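Local coordinates for fibronectin type III domain-containing protein (Simiduia agarivorans, PDB 6P2K), which probably cleaves xyloglucan as an early-branching member of glycoside hydrolase family 74, whose catalytic part is built from two seven-bladed beta-propellers, at residues Q16-V20 with Y31-D35; L55-F61 with G76-H82; K100-S104 with I116-R122. One frame throughout, in Å; residues are numbered along the deposited sequence.

Interaction 1 of 3, residues Q16-V20 with Y31-D35; sequences QVQDV and YMASD. With ZN (zinc ion), chain Q.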
ATOM      1  N   GLN B  16      40.800   0.002  16.698  1.00 26.01           N
ATOM      2  CA  GLN B  16      41.136   0.002  18.118  1.00 30.97           C
ATOM      3  C   GLN B  16      42.028   1.190  18.463  1.00 31.59           C
ATOM      4  O   GLN B  16      43.059   1.417  17.827  1.00 34.64           O
ATOM      5  CB  GLN B  16      41.825  -1.312  18.492  1.00 38.69           C
ATOM      6  CG  GLN B  16      42.216  -1.428  19.958  1.00 47.37           C
ATOM      7  CD  GLN B  16      42.738  -2.812  20.320  1.00 58.95           C
ATOM      8  OE1 GLN B  16      43.939  -3.087  20.230  1.00 80.09           O
ATOM      9  NE2 GLN B  16      41.831  -3.693  20.734  1.00 54.05           N
ATOM     10  N   VAL B  17      41.612   1.956  19.468  1.00 25.98           N
ATOM     11  CA  VAL B  17      42.306   3.171  19.877  1.00 24.73           C
ATOM     12  C   VAL B  17      43.174   2.848  21.083  1.00 28.79           C
ATOM     13  O   VAL B  17      42.710   2.214  22.041  1.00 32.67           O
ATOM     14  CB  VAL B  17      41.310   4.299  20.197  1.00 26.07           C
ATOM     15  CG1 VAL B  17      42.051   5.554  20.629  1.00 25.11           C
ATOM     16  CG2 VAL B  17      40.431   4.587  18.991  1.00 20.28           C
ATOM     17  N   GLN B  18      44.435   3.280  21.040  1.00 24.28           N
ATOM     18  CA  GLN B  18      45.371   2.962  22.111  1.00 28.38           C
ATOM     19  C   GLN B  18      45.295   3.954  23.263  1.00 27.94           C
ATOM     20  O   GLN B  18      45.307   3.543  24.428  1.00 30.25           O
ATOM     21  CB  GLN B  18      46.799   2.906  21.565  1.00 29.54           C
ATOM     22  CG  GLN B  18      46.953   1.991  20.366  1.00 33.49           C
ATOM     23  CD  GLN B  18      46.617   0.547  20.692  1.00 41.17           C
ATOM     24  OE1 GLN B  18      47.296  -0.095  21.493  1.00 42.19           O
ATOM     25  NE2 GLN B  18      45.558   0.031  20.075  1.00 44.51           N
ATOM     26  N   ASP B  19      45.201   5.249  22.966  1.00 22.57           N
ATOM     27  CA  ASP B  19      45.201   6.259  24.016  1.00 23.32           C
ATOM     28  C   ASP B  19      44.828   7.609  23.425  1.00 27.44           C
ATOM     29  O   ASP B  19      44.960   7.842  22.220  1.00 26.28           O
ATOM     30  CB  ASP B  19      46.567   6.347  24.703  1.00 29.44           C
ATOM     31  CG  ASP B  19      46.468   6.850  26.124  1.00 36.31           C
ATOM     32  OD1 ASP B  19      45.333   7.037  26.611  1.00 37.79           O
ATOM     33  OD2 ASP B  19      47.524   7.056  26.755  1.00 38.81           O
ATOM     34  N   VAL B  20      44.349   8.492  24.299  1.00 27.55           N
ATOM     35  CA  VAL B  20      44.185   9.911  24.007  1.00 26.60           C
ATOM     36  C   VAL B  20      44.811  10.668  25.167  1.00 28.66           C
ATOM     37  O   VAL B  20      44.413  10.474  26.322  1.00 27.95           O
ATOM     38  CB  VAL B  20      42.709  10.309  23.826  1.00 26.38           C
ATOM     39  CG1 VAL B  20      42.578  11.820  23.732  1.00 23.22           C
ATOM     40  CG2 VAL B  20      42.124   9.639  22.590  1.00 25.18           C
ATOM     41  N   TYR B  31      46.351  14.490  21.884  1.00 26.52           N
ATOM     42  CA  TYR B  31      46.949  13.605  20.897  1.00 25.36           C
ATOM     43  C   TYR B  31      46.297  12.237  21.009  1.00 28.93           C
ATOM     44  O   TYR B  31      45.978  11.783  22.114  1.00 27.79           O
ATOM     45  CB  TYR B  31      48.460  13.497  21.100  1.00 25.60           C
ATOM     46  CG  TYR B  31      49.172  14.807  20.866  1.00 29.61           C
ATOM     47  CD1 TYR B  31      49.282  15.752  21.877  1.00 25.92           C
ATOM     48  CD2 TYR B  31      49.714  15.108  19.625  1.00 27.73           C
ATOM     49  CE1 TYR B  31      49.925  16.956  21.659  1.00 28.22           C
ATOM     50  CE2 TYR B  31      50.358  16.307  19.398  1.00 27.85           C
ATOM     51  CZ  TYR B  31      50.461  17.226  20.416  1.00 28.58           C
ATOM     52  OH  TYR B  31      51.098  18.421  20.185  1.00 28.52           O
ATOM     53  N   MET B  32      46.084  11.590  19.865  1.00 27.20           N
ATOM     54  CA  MET B  32      45.468  10.271  19.822  1.00 27.02           C
ATOM     55  C   MET B  32      46.455   9.268  19.249  1.00 27.73           C
ATOM     56  O   MET B  32      47.082   9.524  18.214  1.00 25.35           O
ATOM     57  CB  MET B  32      44.185  10.273  18.990  1.00 29.10           C
ATOM     58  CG  MET B  32      43.408   8.968  19.098  1.00 35.66           C
ATOM     59  SD  MET B  32      43.628   7.910  17.658  1.00 40.95           S
ATOM     60  CE  MET B  32      42.683   8.851  16.478  1.00 44.46           C
ATOM     61  N   ALA B  33      46.579   8.126  19.918  1.00 26.73           N
ATOM     62  CA  ALA B  33      47.495   7.068  19.513  1.00 27.86           C
ATOM     63  C   ALA B  33      46.699   5.970  18.818  1.00 29.15           C
ATOM     64  O   ALA B  33      45.970   5.212  19.469  1.00 29.57           O
ATOM     65  CB  ALA B  33      48.254   6.518  20.718  1.00 27.30           C
ATOM     66  N   SER B  34      46.827   5.897  17.499  1.00 26.11           N
ATOM     67  CA  SER B  34      46.291   4.788  16.727  1.00 32.04           C
ATOM     68  C   SER B  34      47.344   3.691  16.618  1.00 36.10           C
ATOM     69  O   SER B  34      48.507   3.874  16.987  1.00 41.73           O
ATOM     70  CB  SER B  34      45.865   5.258  15.339  1.00 31.61           C
ATOM     71  OG  SER B  34      47.003   5.521  14.538  1.00 32.94           O
ATOM     72  N   ASP B  35      46.936   2.534  16.105  1.00 35.73           N
ATOM     73  CA  ASP B  35      47.883   1.445  15.911  1.00 41.20           C
ATOM     74  C   ASP B  35      48.320   1.282  14.460  1.00 41.28           C
ATOM     75  O   ASP B  35      49.191   0.449  14.185  1.00 41.04           O
ATOM     76  CB  ASP B  35      47.310   0.123  16.448  1.00 49.99           C
ATOM     77  CG  ASP B  35      45.911  -0.173  15.941  1.00 58.32           C
ATOM     78  OD1 ASP B  35      45.351   0.644  15.178  1.00 60.59           O
ATOM     79  OD2 ASP B  35      45.370  -1.236  16.315  1.00 62.12           O
TER
HETATM   80 ZN    ZN Q 802      45.768  -4.024  20.092  0.76 69.04          ZN
HETATM   81  O   HOH W   1      45.363  -3.933  18.031  1.00 70.30           O
HETATM   82  O   HOH W   2      44.831  -5.845  20.566  1.00 68.17           O
HETATM   83  O   HOH W   3      46.916  -2.962  21.505  1.00 65.66           O
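Gln18 and Asp19 both face Ala33, so strand 17-20 carries one residue more than its antiparallel neighbour 31-34: a classic beta bulge. Gln18 N donates to Ala33 O at 2.9 Å, approaching that carbonyl almost head-on, while Ala33 N returns a nearly straight bond (176° at the hydrogen) to Asp19 O at 2.8 Å. The small Ala33 lets the bulged residue come close, its CB lying 4.0 Å from Gln18 CB, and its methyl also packs against Val60 of the next hairpin. Beyond the bulge Val20 and Met32 form a non-hydrogen-bonded antiparallel pair, with Val20 CA 3.2 Å from Tyr31 O in a CA-H...O contact.

On the sheet face of Val17, Val20 and Met32, the flexible thioether chain fits between two branched valines. Met32 CG meets Val20 CG2 at 3.8 Å and Val17 CG1 at 4.0 Å, and the Val17 and Met32 side chains cross at about a right angle. A bend at chi2 of Met32 brings its SD beside Val17 CG1.

At the other end the contact turns polar. The amide of Gln18 lies beside the carboxylate of Asp35, their planes only 15° apart. Gln16 has its CG anti to the backbone N (chi1 -180°) and an extended chain, which carries OE1 to the zinc ion at 2.1 Å. A neutral amide oxygen suits this site, where Asp124 supplies a carboxylate ligand. Three waters also bind the metal, and water 1 donates to Asp35 OD2 at 3.2 Å, tying the loop residue Asp35 to the coordination shell. The whole is a bulged antiparallel hairpin of a propeller blade, with a zinc site at its open end completed by Asp124 from another loop.

Interaction 2 of 3, residues L55-F61 with G76-H82; sequences LVNNRVF and GTLYGLH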
ATOM      1  N   LEU B  55      56.219   8.811  11.362  1.00 35.80           N
ATOM      2  CA  LEU B  55      56.983   7.961  12.261  1.00 36.06           C
ATOM      3  C   LEU B  55      57.603   6.802  11.488  1.00 37.00           C
ATOM      4  O   LEU B  55      57.158   6.446  10.394  1.00 36.96           O
ATOM      5  CB  LEU B  55      56.096   7.423  13.388  1.00 33.65           C
ATOM      6  CG  LEU B  55      55.358   8.457  14.235  1.00 29.76           C
ATOM      7  CD1 LEU B  55      54.113   7.845  14.846  1.00 28.59           C
ATOM      8  CD2 LEU B  55      56.274   8.997  15.320  1.00 33.68           C
ATOM      9  N   VAL B  56      58.650   6.215  12.076  1.00 36.38           N
ATOM     10  CA  VAL B  56      59.264   5.035  11.476  1.00 39.61           C
ATOM     11  C   VAL B  56      58.353   3.825  11.629  1.00 38.54           C
ATOM     12  O   VAL B  56      58.365   2.914  10.791  1.00 41.55           O
ATOM     13  CB  VAL B  56      60.655   4.787  12.090  1.00 42.79           C
ATOM     14  CG1 VAL B  56      61.410   3.723  11.303  1.00 46.64           C
ATOM     15  CG2 VAL B  56      61.454   6.083  12.125  1.00 42.35           C
ATOM     16  N   ASN B  57      57.549   3.791  12.689  1.00 34.91           N
ATOM     17  CA  ASN B  57      56.563   2.744  12.904  1.00 37.46           C
ATOM     18  C   ASN B  57      55.301   3.383  13.464  1.00 37.56           C
ATOM     19  O   ASN B  57      55.373   4.237  14.352  1.00 37.74           O
ATOM     20  CB  ASN B  57      57.090   1.662  13.851  1.00 40.72           C
ATOM     21  CG  ASN B  57      56.032   0.645  14.216  1.00 42.39           C
ATOM     22  OD1 ASN B  57      55.327   0.797  15.213  1.00 39.08           O
ATOM     23  ND2 ASN B  57      55.910  -0.400  13.406  1.00 44.05           N
ATOM     24  N   ASN B  58      54.147   2.971  12.943  1.00 39.28           N
ATOM     25  CA  ASN B  58      52.896   3.670  13.204  1.00 39.92           C
ATOM     26  C   ASN B  58      52.028   2.999  14.263  1.00 40.65           C
ATOM     27  O   ASN B  58      50.913   3.468  14.515  1.00 38.43           O
ATOM     28  CB  ASN B  58      52.106   3.825  11.902  1.00 42.72           C
ATOM     29  CG  ASN B  58      52.666   4.920  11.017  1.00 50.02           C
ATOM     30  OD1 ASN B  58      53.207   5.914  11.506  1.00 51.76           O
ATOM     31  ND2 ASN B  58      52.545   4.745   9.710  1.00 54.27           N
ATOM     32  N   ARG B  59      52.510   1.933  14.898  1.00 37.25           N
ATOM     33  CA  ARG B  59      51.808   1.330  16.030  1.00 37.16           C
ATOM     34  C   ARG B  59      52.224   2.083  17.288  1.00 36.93           C
ATOM     35  O   ARG B  59      53.246   1.783  17.910  1.00 41.54           O
ATOM     36  CB  ARG B  59      52.116  -0.158  16.128  1.00 38.33           C
ATOM     37  CG  ARG B  59      51.218  -0.924  17.090  1.00 38.22           C
ATOM     38  CD  ARG B  59      51.218  -2.411  16.781  1.00 41.48           C
ATOM     39  NE  ARG B  59      50.581  -2.705  15.499  1.00 45.87           N
ATOM     40  CZ  ARG B  59      49.298  -3.028  15.359  1.00 47.97           C
ATOM     41  NH1 ARG B  59      48.509  -3.099  16.422  1.00 46.56           N
ATOM     42  NH2 ARG B  59      48.802  -3.281  14.156  1.00 51.29           N
ATOM     43  N   VAL B  60      51.427   3.081  17.667  1.00 31.69           N
ATOM     44  CA  VAL B  60      51.771   3.991  18.755  1.00 32.95           C
ATOM     45  C   VAL B  60      51.147   3.492  20.050  1.00 36.37           C
ATOM     46  O   VAL B  60      49.939   3.234  20.110  1.00 34.96           O
ATOM     47  CB  VAL B  60      51.308   5.422  18.442  1.00 32.52           C
ATOM     48  CG1 VAL B  60      51.654   6.351  19.595  1.00 26.87           C
ATOM     49  CG2 VAL B  60      51.937   5.911  17.150  1.00 32.26           C
ATOM     50  N   PHE B  61      51.971   3.373  21.096  1.00 33.60           N
ATOM     51  CA  PHE B  61      51.512   2.922  22.400  1.00 32.36           C
ATOM     52  C   PHE B  61      51.478   4.022  23.452  1.00 32.67           C
ATOM     53  O   PHE B  61      50.840   3.831  24.493  1.00 34.19           O
ATOM     54  CB  PHE B  61      52.399   1.777  22.911  1.00 33.01           C
ATOM     55  CG  PHE B  61      52.262   0.504  22.128  1.00 34.92           C
ATOM     56  CD1 PHE B  61      51.017  -0.052  21.892  1.00 35.41           C
ATOM     57  CD2 PHE B  61      53.381  -0.140  21.631  1.00 36.43           C
ATOM     58  CE1 PHE B  61      50.891  -1.225  21.173  1.00 33.71           C
ATOM     59  CE2 PHE B  61      53.260  -1.312  20.910  1.00 36.96           C
ATOM     60  CZ  PHE B  61      52.012  -1.853  20.681  1.00 33.47           C
ATOM     61  N   GLY B  76      55.974   6.777  21.951  1.00 37.96           N
ATOM     62  CA  GLY B  76      56.445   5.416  22.071  1.00 37.13           C
ATOM     63  C   GLY B  76      55.729   4.508  21.094  1.00 36.40           C
ATOM     64  O   GLY B  76      54.497   4.443  21.082  1.00 34.18           O
ATOM     65  N   THR B  77      56.507   3.818  20.264  1.00 37.89           N
ATOM     66  CA  THR B  77      55.976   2.926  19.240  1.00 38.00           C
ATOM     67  C   THR B  77      56.556   1.526  19.410  1.00 40.09           C
ATOM     68  O   THR B  77      57.400   1.268  20.271  1.00 42.95           O
ATOM     69  CB  THR B  77      56.279   3.443  17.830  1.00 33.52           C
ATOM     70  OG1 THR B  77      57.674   3.275  17.546  1.00 34.27           O
ATOM     71  CG2 THR B  77      55.910   4.908  17.702  1.00 31.45           C
ATOM     72  N   LEU B  78      56.086   0.619  18.551  1.00 37.68           N
ATOM     73  CA  LEU B  78      56.554  -0.761  18.586  1.00 37.33           C
ATOM     74  C   LEU B  78      58.036  -0.860  18.251  1.00 42.22           C
ATOM     75  O   LEU B  78      58.702  -1.815  18.668  1.00 44.42           O
ATOM     76  CB  LEU B  78      55.724  -1.610  17.623  1.00 36.18           C
ATOM     77  CG  LEU B  78      55.972  -3.118  17.562  1.00 38.01           C
ATOM     78  CD1 LEU B  78      55.718  -3.766  18.917  1.00 38.55           C
ATOM     79  CD2 LEU B  78      55.107  -3.758  16.485  1.00 37.62           C
ATOM     80  N   TYR B  79      58.573   0.110  17.510  1.00 42.15           N
ATOM     81  CA  TYR B  79      59.984   0.106  17.148  1.00 42.36           C
ATOM     82  C   TYR B  79      60.816   1.084  17.969  1.00 43.26           C
ATOM     83  O   TYR B  79      62.016   1.226  17.712  1.00 41.53           O
ATOM     84  CB  TYR B  79      60.158   0.403  15.656  1.00 41.87           C
ATOM     85  CG  TYR B  79      61.494  -0.063  15.109  1.00 41.31           C
ATOM     86  CD1 TYR B  79      61.803  -1.414  15.041  1.00 42.91           C
ATOM     87  CD2 TYR B  79      62.449   0.848  14.677  1.00 47.24           C
ATOM     88  CE1 TYR B  79      63.025  -1.849  14.549  1.00 50.42           C
ATOM     89  CE2 TYR B  79      63.677   0.422  14.183  1.00 50.90           C
ATOM     90  CZ  TYR B  79      63.958  -0.928  14.122  1.00 50.13           C
ATOM     91  OH  TYR B  79      65.170  -1.361  13.632  1.00 54.65           O
ATOM     92  N   GLY B  80      60.223   1.761  18.944  1.00 42.83           N
ATOM     93  CA  GLY B  80      60.990   2.574  19.860  1.00 43.91           C
ATOM     94  C   GLY B  80      60.452   3.981  19.981  1.00 43.43           C
ATOM     95  O   GLY B  80      59.489   4.377  19.325  1.00 41.06           O
ATOM     96  N   LEU B  81      61.110   4.746  20.845  1.00 43.04           N
ATOM     97  CA  LEU B  81      60.699   6.111  21.134  1.00 41.87           C
ATOM     98  C   LEU B  81      61.043   7.039  19.974  1.00 40.34           C
ATOM     99  O   LEU B  81      62.091   6.902  19.337  1.00 41.99           O
ATOM    100  CB  LEU B  81      61.383   6.593  22.415  1.00 43.15           C
ATOM    101  CG  LEU B  81      60.805   7.760  23.213  1.00 42.52           C
ATOM    102  CD1 LEU B  81      59.465   7.390  23.822  1.00 37.89           C
ATOM    103  CD2 LEU B  81      61.791   8.161  24.294  1.00 44.81           C
ATOM    104  N   HIS B  82      60.144   7.980  19.697  1.00 38.18           N
ATOM    105  CA  HIS B  82      60.399   9.081  18.781  1.00 40.21           C
ATOM    106  C   HIS B  82      60.366  10.390  19.561  1.00 40.95           C
ATOM    107  O   HIS B  82      59.719  10.495  20.605  1.00 38.20           O
ATOM    108  CB  HIS B  82      59.365   9.137  17.645  1.00 39.35           C
ATOM    109  CG  HIS B  82      59.394   7.950  16.734  1.00 40.14           C
ATOM    110  ND1 HIS B  82      59.128   6.670  17.169  1.00 39.51           N
ATOM    111  CD2 HIS B  82      59.642   7.852  15.406  1.00 39.55           C
ATOM    112  CE1 HIS B  82      59.217   5.833  16.150  1.00 39.38           C
ATOM    113  NE2 HIS B  82      59.526   6.525  15.068  1.00 39.74           N
TER
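A chi1 of 173° turns Asn57 CG away from its own backbone N and toward the Leu78 turn, where OD1 meets Leu78 N, while chi1 of -64° in His82 places the imidazole against Leu55 and Val56. Within one antiparallel blade of the beta-propeller, Asn57 thus joins the loop before strand 60-66 to the tight turn between strands 72-77 and 80-84, and His82 joins that loop to strand 80-84.

Asn57 OD1 closes an Asx turn by accepting from Arg59 N at 3.1 Å. The same oxygen takes a weak bond from Leu78 N at 3.4 Å; that N-H also reaches Arg59 O, at 3.1 Å and nearly in line with the C=O. A short amide suits a place where two backbone N-H groups converge. Phe61 N donates to Gly76 O at 2.7 Å, so that this bond and Leu78 N to Arg59 O flank the non-hydrogen-bonded pair Val60-Thr77. Alongside, the edge of the Phe61 ring meets Leu78 CD1. The Arg59 guanidinium group serves Gln713 and the zinc ligand Asp124.

Thr77 opens the type I turn with an ST turn: its OG1 accepts from Tyr79 N and donates in-plane to a lone pair of Gly80 O at 2.8 Å. Gly80 suits its place because its backbone angles would press a side chain against the preceding carbonyl. His82 NE2 accepts from Val56 N at 3.1 Å, consistent with a proton on ND1, which bonds weakly to Gly80 O. Leu55 CD2 covers one face of the His82 imidazole, 3.8 Å from the ring centroid in a CH-pi contact, 25° off the normal.

Interaction 3 of 3, residues K100-S104 with I116-R122; sequences KSIAS and IAAPGWR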
ATOM      1  N   LYS B 100      62.914  -1.235  20.331  1.00 50.02           N
ATOM      2  CA  LYS B 100      62.486  -1.396  21.720  1.00 51.63           C
ATOM      3  C   LYS B 100      61.088  -0.811  21.880  1.00 45.45           C
ATOM      4  O   LYS B 100      60.930   0.410  21.940  1.00 43.95           O
ATOM      5  CB  LYS B 100      63.459  -0.707  22.677  1.00 57.39           C
ATOM      6  CG  LYS B 100      64.857  -1.302  22.718  1.00 65.24           C
ATOM      7  CD  LYS B 100      64.825  -2.763  23.123  1.00 71.31           C
ATOM      8  CE  LYS B 100      64.399  -2.913  24.575  1.00 75.04           C
ATOM      9  NZ  LYS B 100      64.861  -4.198  25.170  1.00 78.69           N
ATOM     10  N   SER B 101      60.076  -1.671  21.973  1.00 43.99           N
ATOM     11  CA  SER B 101      58.701  -1.198  22.113  1.00 44.27           C
ATOM     12  C   SER B 101      58.507  -0.480  23.443  1.00 45.43           C
ATOM     13  O   SER B 101      58.788  -1.039  24.507  1.00 46.22           O
ATOM     14  CB  SER B 101      57.727  -2.370  22.003  1.00 44.49           C
ATOM     15  OG  SER B 101      56.390  -1.913  21.943  1.00 41.85           O
ATOM     16  N   ILE B 102      58.004   0.752  23.381  1.00 44.51           N
ATOM     17  CA  ILE B 102      57.835   1.607  24.552  1.00 44.08           C
ATOM     18  C   ILE B 102      56.378   2.033  24.648  1.00 45.06           C
ATOM     19  O   ILE B 102      55.789   2.480  23.656  1.00 43.11           O
ATOM     20  CB  ILE B 102      58.764   2.832  24.489  1.00 42.08           C
ATOM     21  CG1 ILE B 102      60.215   2.376  24.522  1.00 45.72           C
ATOM     22  CG2 ILE B 102      58.503   3.791  25.635  1.00 39.68           C
ATOM     23  CD1 ILE B 102      61.148   3.441  24.114  1.00 48.04           C
ATOM     24  N   ALA B 103      55.805   1.913  25.851  1.00 43.47           N
ATOM     25  CA  ALA B 103      54.396   2.209  26.067  1.00 38.90           C
ATOM     26  C   ALA B 103      54.143   3.118  27.266  1.00 40.75           C
ATOM     27  O   ALA B 103      52.988   3.253  27.685  1.00 40.64           O
ATOM     28  CB  ALA B 103      53.600   0.912  26.235  1.00 36.84           C
ATOM     29  N   SER B 104      55.177   3.745  27.825  1.00 43.07           N
ATOM     30  CA  SER B 104      55.003   4.649  28.956  1.00 44.95           C
ATOM     31  C   SER B 104      56.102   5.699  28.936  1.00 47.00           C
ATOM     32  O   SER B 104      57.276   5.366  28.745  1.00 48.67           O
ATOM     33  CB  SER B 104      55.033   3.890  30.290  1.00 46.90           C
ATOM     34  OG  SER B 104      54.350   2.652  30.208  1.00 50.17           O
ATOM     35  N   ILE B 116      61.485   9.248  32.175  1.00 52.41           N
ATOM     36  CA  ILE B 116      61.543   7.794  32.216  1.00 52.28           C
ATOM     37  C   ILE B 116      60.718   7.260  31.054  1.00 46.71           C
ATOM     38  O   ILE B 116      59.547   7.626  30.897  1.00 44.55           O
ATOM     39  CB  ILE B 116      61.029   7.239  33.557  1.00 53.28           C
ATOM     40  CG1 ILE B 116      61.978   7.619  34.695  1.00 53.79           C
ATOM     41  CG2 ILE B 116      60.852   5.735  33.481  1.00 51.51           C
ATOM     42  CD1 ILE B 116      61.507   7.169  36.057  1.00 55.10           C
ATOM     43  N   ALA B 117      61.335   6.416  30.232  1.00 52.62           N
ATOM     44  CA  ALA B 117      60.648   5.721  29.151  1.00 51.11           C
ATOM     45  C   ALA B 117      60.695   4.232  29.452  1.00 50.01           C
ATOM     46  O   ALA B 117      61.780   3.664  29.618  1.00 47.97           O
ATOM     47  CB  ALA B 117      61.283   6.028  27.793  1.00 44.34           C
ATOM     48  N   ALA B 118      59.526   3.606  29.528  1.00 50.08           N
ATOM     49  CA  ALA B 118      59.437   2.224  29.961  1.00 51.64           C
ATOM     50  C   ALA B 118      59.070   1.318  28.798  1.00 48.01           C
ATOM     51  O   ALA B 118      58.093   1.593  28.090  1.00 46.69           O
ATOM     52  CB  ALA B 118      58.399   2.081  31.079  1.00 51.88           C
ATOM     53  N   PRO B 119      59.835   0.253  28.562  1.00 48.28           N
ATOM     54  CA  PRO B 119      59.442  -0.732  27.550  1.00 46.67           C
ATOM     55  C   PRO B 119      58.050  -1.283  27.819  1.00 45.08           C
ATOM     56  O   PRO B 119      57.670  -1.535  28.964  1.00 47.90           O
ATOM     57  CB  PRO B 119      60.511  -1.819  27.689  1.00 49.36           C
ATOM     58  CG  PRO B 119      61.710  -1.081  28.163  1.00 49.30           C
ATOM     59  CD  PRO B 119      61.201   0.020  29.058  1.00 48.49           C
ATOM     60  N   GLY B 120      57.285  -1.465  26.752  1.00 42.77           N
ATOM     61  CA  GLY B 120      55.938  -1.979  26.901  1.00 42.87           C
ATOM     62  C   GLY B 120      55.225  -2.021  25.570  1.00 42.46           C
ATOM     63  O   GLY B 120      55.694  -1.481  24.562  1.00 42.78           O
ATOM     64  N   TRP B 121      54.058  -2.676  25.589  1.00 41.31           N
ATOM     65  CA  TRP B 121      53.244  -2.768  24.373  1.00 38.17           C
ATOM     66  C   TRP B 121      51.764  -2.971  24.672  1.00 36.38           C
ATOM     67  O   TRP B 121      51.062  -3.518  23.816  1.00 36.22           O
ATOM     68  CB  TRP B 121      53.758  -3.903  23.487  1.00 41.84           C
ATOM     69  CG  TRP B 121      53.797  -5.221  24.198  1.00 42.97           C
ATOM     70  CD1 TRP B 121      52.810  -6.158  24.236  1.00 42.99           C
ATOM     71  CD2 TRP B 121      54.876  -5.741  24.986  1.00 45.64           C
ATOM     72  NE1 TRP B 121      53.209  -7.236  24.991  1.00 45.15           N
ATOM     73  CE2 TRP B 121      54.472  -7.002  25.464  1.00 47.46           C
ATOM     74  CE3 TRP B 121      56.145  -5.264  25.329  1.00 46.57           C
ATOM     75  CZ2 TRP B 121      55.292  -7.793  26.268  1.00 48.93           C
ATOM     76  CZ3 TRP B 121      56.956  -6.050  26.126  1.00 48.92           C
ATOM     77  CH2 TRP B 121      56.526  -7.300  26.586  1.00 49.77           C
ATOM     78  N   ARG B 122      51.270  -2.574  25.844  1.00 35.86           N
ATOM     79  CA  ARG B 122      49.844  -2.640  26.205  1.00 35.30           C
ATOM     80  C   ARG B 122      49.382  -4.090  26.079  1.00 35.60           C
ATOM     81  O   ARG B 122      50.069  -4.991  26.589  1.00 36.45           O
ATOM     82  CB  ARG B 122      49.077  -1.632  25.359  1.00 34.87           C
ATOM     83  CG  ARG B 122      49.519  -0.205  25.569  1.00 33.26           C
ATOM     84  CD  ARG B 122      48.499   0.785  25.033  1.00 34.22           C
ATOM     85  NE  ARG B 122      48.831   2.144  25.444  1.00 36.24           N
ATOM     86  CZ  ARG B 122      48.221   2.800  26.425  1.00 36.51           C
ATOM     87  NH1 ARG B 122      47.228   2.228  27.094  1.00 32.43           N
ATOM     88  NH2 ARG B 122      48.601   4.034  26.734  1.00 37.39           N
TER
HETATM   89  O   HOH W   4      55.525   0.934  28.968  1.00 41.59           O
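Backbone hydrogen bonding dominates this buried contact between Ser101-Ser104 and Ala117-Gly120, the mouth of the hairpin formed by strands 102-108 and 114-119. Ala118 N donates to Ser104 O at 3.0 Å and Ala103 N to Ala118 O at 3.2 Å. Farther along, Gly120 N reaches Ser101 O at 2.7 Å, the donor standing 38° out of the carbonyl plane. The two short strand segments run at 124° to one another, a strong twist for neighbours.

Ser101 adds a side-chain bond: with OG anti to its backbone N (chi1 -172°), the hydroxyl turns to Gly120 O and donates to it at 2.7 Å. A small hydroxyl suits this place, with Trp121 CB packed beside it. This is the first strand pair of a four-stranded propeller blade, and small residues allow its close approach. Ala103 CB sits 3.4 Å from Gly120 C, where a side chain on Gly120 would be tight against that methyl. Ala118 and Ser104 put their CB atoms 3.9 Å apart on one face. Ile102 points away overall, but its CG2 lies 3.3 Å from Ala118 O and also touches Ala117 CB.

Pro119, which has no N-H to offer, nevertheless makes a CA-H...O contact with Ser101 O through its CA. Past the strand, Trp121 NE1 bonds to Asp125, and Arg122 NE reaches back to Phe61 O of the preceding blade.

In the fold
The three contacts follow in series along the chain, each in the opening hairpin of a four-stranded antiparallel sheet; these sheets, spanning residues 17-51, 60-93 and 102-155, are successive blades of one propeller. The centre of interaction 2 lies about 12 Å from that of interaction 1 and about 10 Å from that of interaction 3; the outer two are about 15 Å apart. Neighbouring blades are stitched by probable backbone bonds, Ser34 O to Val60 N and Thr77 O to Ile102 N. Arg122 also makes a weak ion pair with Asp19, linking the first and third blades. The zinc site does the same, joining Gln16 of interaction 1 to Asp124, just beyond 116-122.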